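Local coordinates for bromo domain-containing protein (Trypanosoma cruzi, PDB 6NEY), which is a bromodomain-containing factor that probably recognises acetylated lysines, as on histones, and is likely to take part in transcription, at residues 26-31 with 101-105. Sequence-based numbering, arbitrary orientation.
Sequences QDEGLF and IAERF
Ile-101, Phe-31 and Phe-105 bury the most surface where the loop 26-31 lies against helix residues 101-105. The two phenylalanines form an offset stack: their centroids are 4.2 Å apart and their planes differ by 16°, with Phe-31 CD2 over the face of Phe-105. On the other face of the Phe-31 ring lies Leu-30 CG, while Ala-102 CB meets the ring edge, 3.7 Å from Phe-31 CZ. Ile-101 divides its branches. With Ile-101 CG1 beside the backbone N (chi1 -70°), Ile-101 CG2 is directed into the loop, 3.6 Å from Leu-30 CD2 and 3.5 Å from Asp-27 OD1, whereas Ile-101 CD1 reaches the carboxylate end of Glu-28, 3.7 Å from Glu-28 OE1. The type I' turn from Asp-27 to Leu-30, closed by the hydrogen bond from Leu-30 N to Asp-27 O, brings the side chains of Asp-27, Glu-28 and Leu-30 to the branches of Ile-101.

No direct hydrogen bond joins the segments; one water does so, donating to Asp-27 OD1 (2.7 Å) and Gln-26 OE1 and accepting from Arg-104 NE (3.1 Å). Asp-27 OD2 forms a salt bridge with Arg-24, so both oxygens of this buried carboxylate have partners.

The contact joins the ZA loop, after helix 12-21 (Z), to the N-terminal part of helix 97-124 (C) of the bromodomain's four-helix bundle. Helix 75-92 (B) packs alongside: Val-85 touches Phe-105, Cys-88 touches Leu-30 and Tyr-89 touches Ala-102.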
loop_
_atom_site.group_PDB
_atom_site.type_symbol
_atom_site.label_atom_id
_atom_site.label_comp_id
_atom_site.label_asym_id
_atom_site.label_seq_id
_atom_site.Cartn_x
_atom_site.Cartn_y
_atom_site.Cartn_z
ATOM N N GLN A 26 6.811 -0.360 14.079
ATOM C CA GLN A 26 5.737 -0.273 15.109
ATOM C C GLN A 26 4.523 -1.119 14.693
ATOM O O GLN A 26 3.716 -1.488 15.578
ATOM C CB GLN A 26 5.350 1.186 15.373
ATOM C CG GLN A 26 4.692 1.865 14.192
ATOM C CD GLN A 26 4.106 3.189 14.592
ATOM O OE1 GLN A 26 2.999 3.248 15.138
ATOM N NE2 GLN A 26 4.858 4.236 14.305
ATOM N N ASP A 27 4.384 -1.432 13.399
ATOM C CA ASP A 27 3.211 -2.172 12.856
ATOM C C ASP A 27 3.464 -3.689 12.870
ATOM O O ASP A 27 2.557 -4.444 12.418
ATOM C CB ASP A 27 2.844 -1.646 11.468
ATOM C CG ASP A 27 2.387 -0.199 11.425
ATOM O OD1 ASP A 27 1.949 0.333 12.485
ATOM O OD2 ASP A 27 2.510 0.403 10.339
ATOM N N GLU A 28 4.629 -4.126 13.396
ATOM C CA GLU A 28 4.941 -5.538 13.763
ATOM C C GLU A 28 4.629 -6.474 12.589
ATOM O O GLU A 28 4.139 -7.610 12.824
ATOM C CB GLU A 28 4.292 -5.996 15.075
ATOM C CG GLU A 28 2.782 -5.978 15.116
ATOM C CD GLU A 28 2.212 -6.489 16.433
ATOM O OE1 GLU A 28 2.234 -5.728 17.408
ATOM O OE2 GLU A 28 1.761 -7.668 16.486
ATOM N N GLY A 29 4.970 -6.032 11.383
ATOM C CA GLY A 29 4.983 -6.858 10.170
ATOM C C GLY A 29 3.581 -7.173 9.676
ATOM O O GLY A 29 3.459 -8.026 8.810
ATOM N N LEU A 30 2.557 -6.509 10.210
ATOM C CA LEU A 30 1.145 -6.847 9.905
ATOM C C LEU A 30 0.923 -6.781 8.390
ATOM O O LEU A 30 0.272 -7.673 7.859
ATOM C CB LEU A 30 0.247 -5.874 10.671
ATOM C CG LEU A 30 -1.260 -6.076 10.584
ATOM C CD1 LEU A 30 -1.670 -7.517 10.882
ATOM C CD2 LEU A 30 -1.937 -5.126 11.576
ATOM N N PHE A 31 1.492 -5.786 7.707
ATOM C CA PHE A 31 1.256 -5.557 6.263
ATOM C C PHE A 31 2.472 -5.971 5.436
ATOM O O PHE A 31 2.400 -5.860 4.205
ATOM C CB PHE A 31 0.801 -4.105 6.057
ATOM C CG PHE A 31 -0.459 -3.832 6.832
ATOM C CD1 PHE A 31 -1.642 -4.449 6.455
ATOM C CD2 PHE A 31 -0.443 -3.050 7.977
ATOM C CE1 PHE A 31 -2.812 -4.238 7.172
ATOM C CE2 PHE A 31 -1.607 -2.871 8.711
ATOM C CZ PHE A 31 -2.781 -3.457 8.306
ATOM N N ILE A 101 -3.684 -1.084 14.968
ATOM C CA ILE A 101 -2.530 -0.885 14.055
ATOM C C ILE A 101 -3.068 -0.621 12.652
ATOM O O ILE A 101 -2.568 0.266 12.009
ATOM C CB ILE A 101 -1.572 -2.086 14.085
ATOM C CG1 ILE A 101 -0.823 -2.155 15.420
ATOM C CG2 ILE A 101 -0.632 -2.032 12.889
ATOM C CD1 ILE A 101 -0.092 -3.476 15.647
ATOM N N ALA A 102 -4.006 -1.427 12.158
ATOM C CA ALA A 102 -4.505 -1.282 10.770
ATOM C C ALA A 102 -5.031 0.143 10.555
ATOM O O ALA A 102 -4.716 0.743 9.490
ATOM C CB ALA A 102 -5.575 -2.292 10.455
ATOM N N GLU A 103 -5.813 0.668 11.496
ATOM C CA GLU A 103 -6.438 2.016 11.323
ATOM C C GLU A 103 -5.341 3.098 11.394
ATOM O O GLU A 103 -5.388 4.058 10.578
ATOM C CB GLU A 103 -7.551 2.308 12.340
ATOM C CG GLU A 103 -8.334 3.554 11.942
ATOM C CD GLU A 103 -9.548 3.904 12.785
ATOM O OE1 GLU A 103 -9.718 3.315 13.864
ATOM O OE2 GLU A 103 -10.276 4.832 12.373
ATOM N N ARG A 104 -4.346 2.949 12.265
ATOM C CA ARG A 104 -3.246 3.950 12.317
ATOM C C ARG A 104 -2.429 3.855 11.018
ATOM O O ARG A 104 -1.982 4.912 10.489
ATOM C CB ARG A 104 -2.358 3.743 13.543
ATOM C CG ARG A 104 -2.992 4.139 14.869
ATOM C CD ARG A 104 -1.937 4.144 15.962
ATOM N NE ARG A 104 -1.347 2.832 16.179
ATOM C CZ ARG A 104 -1.760 1.925 17.065
ATOM N NH1 ARG A 104 -1.118 0.767 17.179
ATOM N NH2 ARG A 104 -2.774 2.178 17.867
ATOM N N PHE A 105 -2.189 2.633 10.538
ATOM C CA PHE A 105 -1.414 2.354 9.306
ATOM C C PHE A 105 -2.127 2.996 8.110
ATOM O O PHE A 105 -1.468 3.663 7.292
ATOM C CB PHE A 105 -1.222 0.853 9.095
ATOM C CG PHE A 105 -0.756 0.491 7.713
ATOM C CD1 PHE A 105 0.565 0.683 7.349
ATOM C CD2 PHE A 105 -1.638 -0.026 6.766
ATOM C CE1 PHE A 105 1.003 0.359 6.075
ATOM C CE2 PHE A 105 -1.192 -0.338 5.488
ATOM C CZ PHE A 105 0.122 -0.152 5.151
HETATM O O HOH W 1 0.992 1.383 14.814
#